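Side-chain contacts in JSC1_58120g3 ([Leptolyngbya] sp. JSC-1, PDB 6XHH), which probably senses light as a cyanobacteriochrome GAF domain, binding a bilin chromophore whose dark state absorbs far-red light: residues T10-V15 against E19-T24; Q82-F87 against L162-A167; V131-I134 against K139-G142. One frame throughout, in Å; residues are numbered along the deposited sequence.

Contact 1 (T10-V15 against E19-T24); sequences TKIRQV and ESIFST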
loop_
_atom_site.group_PDB
_atom_site.type_symbol
_atom_site.label_atom_id
_atom_site.label_comp_id
_atom_site.label_asym_id
_atom_site.label_seq_id
_atom_site.Cartn_x
_atom_site.Cartn_y
_atom_site.Cartn_z
ATOM N N THR A 10 17.570 4.906 4.429
ATOM C CA THR A 10 18.401 5.414 5.514
ATOM C C THR A 10 17.599 5.560 6.803
ATOM O O THR A 10 18.004 5.055 7.857
ATOM C CB THR A 10 19.022 6.751 5.107
ATOM O OG1 THR A 10 19.879 6.552 3.973
ATOM C CG2 THR A 10 19.835 7.340 6.255
ATOM N N LYS A 11 16.435 6.221 6.730
ATOM C CA LYS A 11 15.625 6.424 7.931
ATOM C C LYS A 11 15.169 5.095 8.524
ATOM O O LYS A 11 15.172 4.914 9.750
ATOM C CB LYS A 11 14.418 7.308 7.607
ATOM C CG LYS A 11 14.766 8.736 7.234
ATOM C CD LYS A 11 15.462 9.460 8.381
ATOM C CE LYS A 11 14.664 9.369 9.675
ATOM N NZ LYS A 11 13.273 9.866 9.521
ATOM N N ILE A 12 14.792 4.147 7.663
ATOM C CA ILE A 12 14.346 2.835 8.119
ATOM C C ILE A 12 15.444 2.128 8.901
ATOM O O ILE A 12 15.190 1.510 9.941
ATOM C CB ILE A 12 13.884 1.994 6.914
ATOM C CG1 ILE A 12 12.493 2.438 6.473
ATOM C CG2 ILE A 12 13.949 0.507 7.242
ATOM C CD1 ILE A 12 12.053 1.833 5.155
ATOM N N ARG A 13 16.679 2.190 8.411
ATOM C CA ARG A 13 17.756 1.452 9.050
ATOM C C ARG A 13 18.358 2.189 10.238
ATOM O O ARG A 13 19.206 1.618 10.932
ATOM C CB ARG A 13 18.848 1.126 8.027
ATOM C CG ARG A 13 19.681 -0.082 8.404
ATOM C CD ARG A 13 18.856 -1.351 8.407
ATOM N NE ARG A 13 18.714 -1.904 7.068
ATOM C CZ ARG A 13 19.665 -2.592 6.444
ATOM N NH1 ARG A 13 20.831 -2.809 7.041
ATOM N NH2 ARG A 13 19.452 -3.065 5.223
ATOM N N GLN A 14 17.942 3.431 10.501
ATOM C CA GLN A 14 18.444 4.159 11.661
ATOM C C GLN A 14 17.701 3.818 12.946
ATOM O O GLN A 14 18.032 4.373 13.998
ATOM C CB GLN A 14 18.387 5.671 11.411
ATOM C CG GLN A 14 19.555 6.182 10.565
ATOM C CD GLN A 14 19.383 7.616 10.109
ATOM O OE1 GLN A 14 18.279 8.161 10.118
ATOM N NE2 GLN A 14 20.483 8.237 9.692
ATOM N N VAL A 15 16.711 2.926 12.892
ATOM C CA VAL A 15 16.059 2.400 14.083
ATOM C C VAL A 15 16.185 0.881 14.071
ATOM O O VAL A 15 16.501 0.266 13.048
ATOM C CB VAL A 15 14.585 2.833 14.179
ATOM C CG1 VAL A 15 14.495 4.284 14.628
ATOM C CG2 VAL A 15 13.894 2.632 12.836
ATOM N N GLU A 19 8.672 -2.353 15.050
ATOM C CA GLU A 19 7.611 -1.361 15.195
ATOM C C GLU A 19 8.098 0.032 14.806
ATOM O O GLU A 19 7.370 0.785 14.145
ATOM C CB GLU A 19 7.074 -1.366 16.624
ATOM C CG GLU A 19 6.029 -0.305 16.880
ATOM C CD GLU A 19 5.543 -0.292 18.321
ATOM O OE1 GLU A 19 6.014 -1.129 19.118
ATOM O OE2 GLU A 19 4.691 0.558 18.653
ATOM N N SER A 20 9.326 0.392 15.199
ATOM C CA SER A 20 9.889 1.673 14.784
ATOM C C SER A 20 10.085 1.719 13.272
ATOM O O SER A 20 9.875 2.764 12.645
ATOM C CB SER A 20 11.218 1.922 15.500
ATOM O OG SER A 20 11.017 2.120 16.891
ATOM N N ILE A 21 10.512 0.599 12.676
ATOM C CA ILE A 21 10.683 0.530 11.223
ATOM C C ILE A 21 9.359 0.805 10.517
ATOM O O ILE A 21 9.300 1.585 9.556
ATOM C CB ILE A 21 11.251 -0.840 10.823
ATOM C CG1 ILE A 21 12.682 -0.975 11.351
ATOM C CG2 ILE A 21 11.208 -1.027 9.313
ATOM C CD1 ILE A 21 13.379 -2.259 10.950
ATOM N N PHE A 22 8.284 0.164 10.984
ATOM C CA PHE A 22 6.961 0.384 10.399
ATOM C C PHE A 22 6.541 1.841 10.510
ATOM O O PHE A 22 6.051 2.435 9.544
ATOM C CB PHE A 22 5.927 -0.504 11.084
ATOM C CG PHE A 22 5.957 -1.931 10.638
ATOM C CD1 PHE A 22 6.996 -2.416 9.858
ATOM C CD2 PHE A 22 4.941 -2.795 11.015
ATOM C CE1 PHE A 22 7.007 -3.741 9.456
ATOM C CE2 PHE A 22 4.941 -4.106 10.608
ATOM C CZ PHE A 22 5.980 -4.587 9.844
ATOM N N SER A 23 6.703 2.433 11.695
ATOM C CA SER A 23 6.246 3.804 11.895
ATOM C C SER A 23 7.057 4.781 11.057
ATOM O O SER A 23 6.499 5.669 10.403
ATOM C CB SER A 23 6.337 4.170 13.376
ATOM O OG SER A 23 5.376 3.453 14.126
ATOM N N THR A 24 8.382 4.631 11.069
ATOM C CA THR A 24 9.233 5.473 10.239
ATOM C C THR A 24 8.886 5.333 8.763
ATOM O O THR A 24 8.868 6.326 8.026
ATOM C CB THR A 24 10.696 5.101 10.476
ATOM O OG1 THR A 24 11.004 5.312 11.858
ATOM C CG2 THR A 24 11.618 5.939 9.621
#
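Ile12 and Ile21 bring the two backbones to within 5.3 Å, CA to CA, where the end of helix 2-13 passes the start of helix 18-33. Beyond the last turn of the first helix the chain opens out, and Val15 still lies 6.3 Å from Ser20 between CA atoms. Short and branched side chains fill the space between the helices. Between the isoleucines the touch is methyl to methyl, CG2 of Ile12 against CG2 of Ile21 at 3.8 Å, with the side chains crossing at about a right angle. Val15 points at the second helix and rests CB on CB of Ser20, 3.7 Å apart; its CG2 also touches CG1 of Ile21. Thr24 divides its branches. Its CG2, anti to the backbone N (chi1 -60° for OG1), packs on CB of Lys11 at 3.7 Å, while OG1 turns back along its own helix and bonds Ser20 O at 2.9 Å. That carbonyl also takes the backbone N of Thr24, the two donors arriving from opposite faces of its plane. The polar ends look elsewhere: Ser20 OG bonds Asp17, and Lys11 NZ forms a salt bridge with Glu28. Ile21 continues inward onto Ala173 of helix 157-178. The arrangement is a tight helical hairpin, two successive helices joined by a short turn, on the helical side of this GAF fold.

Contact 2 (Q82-F87 against L162-A167); sequences QQNQPF and LLMRVA. With M1V (mesobiliverdin IX(alpha)), chain C.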
loop_
_atom_site.group_PDB
_atom_site.type_symbol
_atom_site.label_atom_id
_atom_site.label_comp_id
_atom_site.label_asym_id
_atom_site.label_seq_id
_atom_site.Cartn_x
_atom_site.Cartn_y
_atom_site.Cartn_z
ATOM N N GLN A 82 -0.169 -11.865 -5.182
ATOM C CA GLN A 82 0.666 -13.062 -5.210
ATOM C C GLN A 82 1.665 -13.010 -6.354
ATOM O O GLN A 82 2.731 -13.624 -6.268
ATOM C CB GLN A 82 -0.196 -14.320 -5.316
ATOM C CG GLN A 82 -1.035 -14.634 -4.068
ATOM C CD GLN A 82 -0.210 -15.162 -2.892
ATOM O OE1 GLN A 82 1.018 -15.294 -2.973
ATOM N NE2 GLN A 82 -0.896 -15.490 -1.796
ATOM N N GLN A 83 1.345 -12.274 -7.418
ATOM C CA GLN A 83 2.251 -12.046 -8.535
ATOM C C GLN A 83 3.000 -10.722 -8.406
ATOM O O GLN A 83 3.634 -10.278 -9.366
ATOM C CB GLN A 83 1.475 -12.089 -9.855
ATOM C CG GLN A 83 1.049 -13.489 -10.272
ATOM C CD GLN A 83 -0.027 -14.073 -9.390
ATOM O OE1 GLN A 83 -1.078 -13.461 -9.175
ATOM N NE2 GLN A 83 0.226 -15.268 -8.867
ATOM N N ASN A 84 2.933 -10.084 -7.235
ATOM C CA ASN A 84 3.550 -8.771 -7.001
ATOM C C ASN A 84 3.128 -7.739 -8.045
ATOM O O ASN A 84 3.933 -6.919 -8.505
ATOM C CB ASN A 84 5.073 -8.860 -6.937
ATOM C CG ASN A 84 5.679 -7.625 -6.308
ATOM O OD1 ASN A 84 4.972 -6.849 -5.646
ATOM N ND2 ASN A 84 6.975 -7.414 -6.522
ATOM N N GLN A 85 1.849 -7.758 -8.401
ATOM C CA GLN A 85 1.314 -6.672 -9.211
ATOM C C GLN A 85 0.729 -5.590 -8.300
ATOM O O GLN A 85 0.090 -5.910 -7.287
ATOM C CB GLN A 85 0.245 -7.196 -10.165
ATOM C CG GLN A 85 0.810 -8.133 -11.227
ATOM C CD GLN A 85 -0.026 -8.137 -12.498
ATOM O OE1 GLN A 85 -0.431 -7.079 -12.997
ATOM N NE2 GLN A 85 -0.295 -9.328 -13.025
ATOM N N PRO A 86 0.953 -4.313 -8.598
ATOM C CA PRO A 86 0.338 -3.247 -7.803
ATOM C C PRO A 86 -1.110 -3.023 -8.215
ATOM O O PRO A 86 -1.571 -3.477 -9.267
ATOM C CB PRO A 86 1.187 -2.020 -8.144
ATOM C CG PRO A 86 1.586 -2.254 -9.551
ATOM C CD PRO A 86 1.782 -3.767 -9.684
ATOM N N PHE A 87 -1.817 -2.282 -7.364
ATOM C CA PHE A 87 -3.171 -1.809 -7.616
ATOM C C PHE A 87 -3.163 -0.290 -7.506
ATOM O O PHE A 87 -2.892 0.253 -6.431
ATOM C CB PHE A 87 -4.142 -2.435 -6.617
ATOM C CG PHE A 87 -5.590 -2.200 -6.934
ATOM C CD1 PHE A 87 -6.144 -2.700 -8.094
ATOM C CD2 PHE A 87 -6.394 -1.490 -6.062
ATOM C CE1 PHE A 87 -7.471 -2.493 -8.392
ATOM C CE2 PHE A 87 -7.724 -1.282 -6.360
ATOM C CZ PHE A 87 -8.269 -1.785 -7.514
ATOM N N LEU A 162 8.635 3.200 -6.593
ATOM C CA LEU A 162 9.178 3.536 -5.282
ATOM C C LEU A 162 8.446 2.772 -4.190
ATOM O O LEU A 162 9.066 2.192 -3.289
ATOM C CB LEU A 162 9.093 5.048 -5.047
ATOM C CG LEU A 162 9.660 5.705 -3.772
ATOM C CD1 LEU A 162 8.736 5.562 -2.570
ATOM C CD2 LEU A 162 11.025 5.183 -3.433
ATOM N N LEU A 163 7.110 2.780 -4.239
ATOM C CA LEU A 163 6.336 2.103 -3.206
ATOM C C LEU A 163 6.692 0.633 -3.125
ATOM O O LEU A 163 6.786 0.068 -2.032
ATOM C CB LEU A 163 4.840 2.255 -3.488
ATOM C CG LEU A 163 4.067 3.453 -2.935
ATOM C CD1 LEU A 163 2.600 3.369 -3.344
ATOM C CD2 LEU A 163 4.173 3.559 -1.410
ATOM N N MET A 164 6.884 -0.007 -4.284
ATOM C CA MET A 164 7.236 -1.416 -4.306
ATOM C C MET A 164 8.622 -1.656 -3.724
ATOM O O MET A 164 8.836 -2.668 -3.054
ATOM C CB MET A 164 7.142 -1.954 -5.737
ATOM C CG MET A 164 5.711 -1.918 -6.306
ATOM S SD MET A 164 5.539 -2.425 -8.034
ATOM C CE MET A 164 6.041 -4.134 -7.949
ATOM N N ARG A 165 9.563 -0.729 -3.939
ATOM C CA ARG A 165 10.894 -0.884 -3.353
ATOM C C ARG A 165 10.857 -0.679 -1.848
ATOM O O ARG A 165 11.575 -1.357 -1.108
ATOM C CB ARG A 165 11.881 0.098 -3.983
ATOM C CG ARG A 165 12.119 -0.105 -5.472
ATOM C CD ARG A 165 12.722 -1.460 -5.778
ATOM N NE ARG A 165 11.712 -2.513 -5.888
ATOM C CZ ARG A 165 10.809 -2.590 -6.862
ATOM N NH1 ARG A 165 10.773 -1.672 -7.818
ATOM N NH2 ARG A 165 9.936 -3.589 -6.878
ATOM N N VAL A 166 10.040 0.267 -1.382
ATOM C CA VAL A 166 9.871 0.453 0.056
ATOM C C VAL A 166 9.254 -0.793 0.682
ATOM O O VAL A 166 9.687 -1.256 1.745
ATOM C CB VAL A 166 9.030 1.707 0.326
ATOM C CG1 VAL A 166 8.704 1.811 1.807
ATOM C CG2 VAL A 166 9.786 2.955 -0.137
ATOM N N ALA A 167 8.242 -1.361 0.027
ATOM C CA ALA A 167 7.651 -2.594 0.530
ATOM C C ALA A 167 8.678 -3.724 0.550
ATOM O O ALA A 167 8.678 -4.559 1.463
ATOM C CB ALA A 167 6.432 -2.968 -0.317
HETATM O OA M1V C . -14.526 -5.306 1.118
HETATM C C1A M1V C . -15.032 -5.721 0.086
HETATM N NA M1V C . -14.365 -5.894 -1.061
HETATM C C2A M1V C . -16.381 -6.096 -0.074
HETATM C CMA M1V C . -17.450 -6.043 0.994
HETATM C C3A M1V C . -16.556 -6.517 -1.390
HETATM C CAA M1V C . -17.806 -6.995 -2.025
HETATM C CBA M1V C . -17.692 -8.439 -2.518
HETATM C C4A M1V C . -15.234 -6.381 -2.042
HETATM C CHA M1V C . -14.976 -6.711 -3.344
HETATM C C1B M1V C . -13.732 -6.643 -4.117
HETATM C C2B M1V C . -13.700 -6.981 -5.496
HETATM C CMB M1V C . -14.884 -7.414 -6.328
HETATM C C3B M1V C . -12.417 -6.824 -5.925
HETATM C CAB M1V C . -11.902 -7.060 -7.334
HETATM C CBB M1V C . -11.609 -5.716 -8.022
HETATM C CGB M1V C . -12.894 -4.966 -8.296
HETATM O O2B M1V C . -13.705 -5.408 -9.146
HETATM O O1B M1V C . -13.174 -3.906 -7.693
HETATM N NB M1V C . -12.492 -6.303 -3.733
HETATM C C4B M1V C . -11.660 -6.399 -4.793
HETATM C CHB M1V C . -10.281 -6.154 -4.881
HETATM C C1C M1V C . -9.377 -5.552 -3.994
HETATM C C2C M1V C . -8.106 -5.119 -4.397
HETATM C CAC M1V C . -7.527 -5.313 -5.782
HETATM C CBC M1V C . -7.002 -6.776 -5.751
HETATM C CGC M1V C . -6.768 -7.419 -7.110
HETATM O O2C M1V C . -6.961 -6.774 -8.166
HETATM O O1C M1V C . -6.387 -8.614 -7.198
HETATM C C3C M1V C . -7.483 -4.577 -3.275
HETATM C CMC M1V C . -6.098 -3.992 -3.261
HETATM N NC M1V C . -9.538 -5.255 -2.658
HETATM C C4C M1V C . -8.393 -4.654 -2.200
HETATM C CHC M1V C . -8.302 -4.277 -0.829
HETATM C C1D M1V C . -7.366 -3.518 -0.170
HETATM C C2D M1V C . -6.847 -3.785 1.126
HETATM C CMD M1V C . -7.191 -4.980 1.982
HETATM N ND M1V C . -6.817 -2.323 -0.615
HETATM C C4D M1V C . -5.968 -1.869 0.331
HETATM O OD M1V C . -5.331 -0.822 0.217
HETATM C C3D M1V C . -5.976 -2.786 1.431
HETATM C CAD M1V C . -5.157 -2.682 2.693
HETATM C CBD M1V C . -5.760 -1.628 3.596
HETATM O O HOH W 1 8.177 -5.216 -4.912
#
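This is a buried loop-to-helix contact, small and mixed in character, a methionine methyl against an asparagine, in which the loop leading into strand 87-89 meets helix 157-178 beside the edge strand of the GAF sheet. Met164 carries it. Its chain runs extended from the helix and then bends at the thioether (chi3 64°), which brings CE to the Asn84 amide. The CE methyl of Met164 lies 3.7 Å from both OD1 and ND2 of Asn84, favouring neither, and 3.5 Å from the backbone O of the same residue. Behind it SD of Met164 faces CG of Pro86 at 4.2 Å, and Trp99 touches both side chains. Asn84 itself has left-handed helical backbone angles (phi 53°), and its CB points toward the helix. ND2 of Asn84 donates to a water at 3.0 Å, which lies near Met164 O and receives a weak bond from Arg165 NH2; the guanidinium is also engaged with Asp168 through NE.

Where the loop enters strand 87-89, Phe87 turns to the chromophore. CAC, the first methylene of a propionate arm of the bilin, sits 3.6 Å above the centre of the Phe87 ring, a geometry that suits a CH-pi contact, while the CMC methyl lies against CD2. The ring also meets that of His117, their planes at about 20°. With an alanine in place of Phe87, CAC is likely to lose the aromatic face it rests on, and the CMC methyl its packing partner. The chemistry thus divides along the loop: a methionine methyl packs on an amide and its sulfur on proline carbons, one water takes the amide N-H, and an aromatic ring supplies a broad apolar surface to the bilin.

Contact 3 (V131-I134 against K139-G142); sequences VVAI and KLWG. With M1V (mesobiliverdin IX(alpha)), chain C.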
loop_
_atom_site.group_PDB
_atom_site.type_symbol
_atom_site.label_atom_id
_atom_site.label_comp_id
_atom_site.label_asym_id
_atom_site.label_seq_id
_atom_site.Cartn_x
_atom_site.Cartn_y
_atom_site.Cartn_z
ATOM N N VAL A 131 -1.498 0.634 -3.997
ATOM C CA VAL A 131 -1.394 -0.487 -3.066
ATOM C C VAL A 131 -0.406 -1.504 -3.625
ATOM O O VAL A 131 -0.513 -1.906 -4.792
ATOM C CB VAL A 131 -2.764 -1.149 -2.802
ATOM C CG1 VAL A 131 -2.671 -2.162 -1.641
ATOM C CG2 VAL A 131 -3.841 -0.089 -2.502
ATOM N N VAL A 132 0.573 -1.907 -2.811
ATOM C CA VAL A 132 1.593 -2.845 -3.274
ATOM C C VAL A 132 1.827 -3.926 -2.230
ATOM O O VAL A 132 1.577 -3.745 -1.034
ATOM C CB VAL A 132 2.934 -2.163 -3.594
ATOM C CG1 VAL A 132 2.752 -1.055 -4.629
ATOM C CG2 VAL A 132 3.588 -1.647 -2.308
ATOM N N ALA A 133 2.344 -5.054 -2.702
ATOM C CA ALA A 133 2.549 -6.221 -1.863
ATOM C C ALA A 133 3.787 -6.060 -0.984
ATOM O O ALA A 133 4.823 -5.542 -1.421
ATOM C CB ALA A 133 2.689 -7.470 -2.734
ATOM N N ILE A 134 3.684 -6.537 0.251
ATOM C CA ILE A 134 4.847 -6.726 1.119
ATOM C C ILE A 134 5.137 -8.216 1.162
ATOM O O ILE A 134 4.300 -8.991 1.643
ATOM C CB ILE A 134 4.598 -6.192 2.539
ATOM C CG1 ILE A 134 4.361 -4.691 2.540
ATOM C CG2 ILE A 134 5.785 -6.483 3.452
ATOM C CD1 ILE A 134 3.819 -4.184 3.884
ATOM N N LYS A 139 6.955 -15.130 0.546
ATOM C CA LYS A 139 5.645 -15.262 1.176
ATOM C C LYS A 139 4.947 -13.902 1.198
ATOM O O LYS A 139 5.502 -12.923 1.712
ATOM C CB LYS A 139 5.773 -15.818 2.594
ATOM C CG LYS A 139 4.490 -15.735 3.407
ATOM C CD LYS A 139 4.738 -15.111 4.773
ATOM C CE LYS A 139 3.446 -14.901 5.538
ATOM N NZ LYS A 139 2.803 -16.192 5.917
ATOM N N LEU A 140 3.734 -13.844 0.649
ATOM C CA LEU A 140 2.934 -12.622 0.674
ATOM C C LEU A 140 2.469 -12.358 2.105
ATOM O O LEU A 140 1.671 -13.119 2.659
ATOM C CB LEU A 140 1.749 -12.752 -0.277
ATOM C CG LEU A 140 0.806 -11.550 -0.382
ATOM C CD1 LEU A 140 1.564 -10.310 -0.806
ATOM C CD2 LEU A 140 -0.380 -11.819 -1.347
ATOM N N TRP A 141 2.975 -11.280 2.706
ATOM C CA TRP A 141 2.787 -10.980 4.117
ATOM C C TRP A 141 1.694 -9.949 4.366
ATOM O O TRP A 141 0.942 -10.058 5.346
ATOM C CB TRP A 141 4.117 -10.484 4.701
ATOM C CG TRP A 141 4.095 -10.117 6.161
ATOM C CD1 TRP A 141 4.453 -10.912 7.219
ATOM C CD2 TRP A 141 3.676 -8.860 6.728
ATOM N NE1 TRP A 141 4.309 -10.217 8.400
ATOM C CE2 TRP A 141 3.827 -8.963 8.128
ATOM C CE3 TRP A 141 3.213 -7.655 6.187
ATOM C CZ2 TRP A 141 3.510 -7.910 8.992
ATOM C CZ3 TRP A 141 2.901 -6.611 7.049
ATOM C CH2 TRP A 141 3.058 -6.746 8.434
ATOM N N GLY A 142 1.602 -8.947 3.507
ATOM C CA GLY A 142 0.660 -7.869 3.729
ATOM C C GLY A 142 0.711 -6.880 2.593
ATOM O O GLY A 142 1.192 -7.195 1.501
HETATM O OA M1V C . -14.526 -5.306 1.118
HETATM C C1A M1V C . -15.032 -5.721 0.086
HETATM N NA M1V C . -14.365 -5.894 -1.061
HETATM C C2A M1V C . -16.381 -6.096 -0.074
HETATM C CMA M1V C . -17.450 -6.043 0.994
HETATM C C3A M1V C . -16.556 -6.517 -1.390
HETATM C CAA M1V C . -17.806 -6.995 -2.025
HETATM C CBA M1V C . -17.692 -8.439 -2.518
HETATM C C4A M1V C . -15.234 -6.381 -2.042
HETATM C CHA M1V C . -14.976 -6.711 -3.344
HETATM C C1B M1V C . -13.732 -6.643 -4.117
HETATM C C2B M1V C . -13.700 -6.981 -5.496
HETATM C CMB M1V C . -14.884 -7.414 -6.328
HETATM C C3B M1V C . -12.417 -6.824 -5.925
HETATM C CAB M1V C . -11.902 -7.060 -7.334
HETATM C CBB M1V C . -11.609 -5.716 -8.022
HETATM C CGB M1V C . -12.894 -4.966 -8.296
HETATM O O2B M1V C . -13.705 -5.408 -9.146
HETATM O O1B M1V C . -13.174 -3.906 -7.693
HETATM N NB M1V C . -12.492 -6.303 -3.733
HETATM C C4B M1V C . -11.660 -6.399 -4.793
HETATM C CHB M1V C . -10.281 -6.154 -4.881
HETATM C C1C M1V C . -9.377 -5.552 -3.994
HETATM C C2C M1V C . -8.106 -5.119 -4.397
HETATM C CAC M1V C . -7.527 -5.313 -5.782
HETATM C CBC M1V C . -7.002 -6.776 -5.751
HETATM C CGC M1V C . -6.768 -7.419 -7.110
HETATM O O2C M1V C . -6.961 -6.774 -8.166
HETATM O O1C M1V C . -6.387 -8.614 -7.198
HETATM C C3C M1V C . -7.483 -4.577 -3.275
HETATM C CMC M1V C . -6.098 -3.992 -3.261
HETATM N NC M1V C . -9.538 -5.255 -2.658
HETATM C C4C M1V C . -8.393 -4.654 -2.200
HETATM C CHC M1V C . -8.302 -4.277 -0.829
HETATM C C1D M1V C . -7.366 -3.518 -0.170
HETATM C C2D M1V C . -6.847 -3.785 1.126
HETATM C CMD M1V C . -7.191 -4.980 1.982
HETATM N ND M1V C . -6.817 -2.323 -0.615
HETATM C C4D M1V C . -5.968 -1.869 0.331
HETATM O OD M1V C . -5.331 -0.822 0.217
HETATM C C3D M1V C . -5.976 -2.786 1.431
HETATM C CAD M1V C . -5.157 -2.682 2.693
HETATM C CBD M1V C . -5.760 -1.628 3.596
#
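Ile134 and Trp141 meet because of their first torsions: CG2 of Ile134 stands anti to the backbone N (chi1 -63° for CG1), as does CG of Trp141 (chi1 180°), and the two side chains lie side by side, pointing the same way. CG2 of Ile134 approaches CE3 of the Trp141 indole at 3.9 Å. The CD1 methyl of Ile134 comes to 4.1 Å from CZ3 of Trp141. Both residues belong to the beta hairpin of strands 128-136 and 139-148, neighbours within the antiparallel sheet of the GAF fold, and the hairpin is interrupted here by a classic beta bulge, in which Trp141 and Gly142 both face Ile134.

The bonding follows from it. Ile134 O accepts twice, from Trp141 N at 2.9 Å, nearly along the carbonyl axis, and from Gly142 N at 3.3 Å, in the carbonyl plane on a lone pair. In return Ile134 N donates to Gly142 O at 2.9 Å in an almost straight bond, although the donor stands above the plane of that carbonyl. The lack of a side chain at Gly142 suits the bulge, since a CB there would collide with CE3 of Trp141. The directions of the two short strand segments differ by 125°.

Away from the indole, CB of Ala133 packs on CD1 of Leu140 at 3.6 Å, and Leu140 goes on to touch Phe81 and Gln82 of the loop. Ile134 and Trp141 instead reach Ile174 of helix 157-178, so the hairpin has a helix-covered face and a loop-covered face. Val131, further along its strand, turns to the bilin: the ring D carbonyl oxygen OD lies 3.2 Å from its CG2 and 3.5 Å from its CG1, seated against the two methyls.

Overall arrangement
Contact 1 is peripheral and partly buried, joining neighbouring helices by small methyl contacts; Lys11 and Ser20 take polar partners outside it, while the Thr24 hydroxyl bonds its own helix. Contacts 2 and 3 are buried, their centres about 7 Å apart, and both reach the chromophore. Contact 3 relies on backbone bonds within the sheet; contact 2 relies on side chains and a water. They are joined directly, since Phe87 O probably bonds Val131 N, and Met164 packs against Val132. Helix 157-178, which gives contact 2 its second segment, also packs on contact 3 and on Ile21 of contact 1, while Phe22 touches Trp141 and so connects contacts 1 and 3.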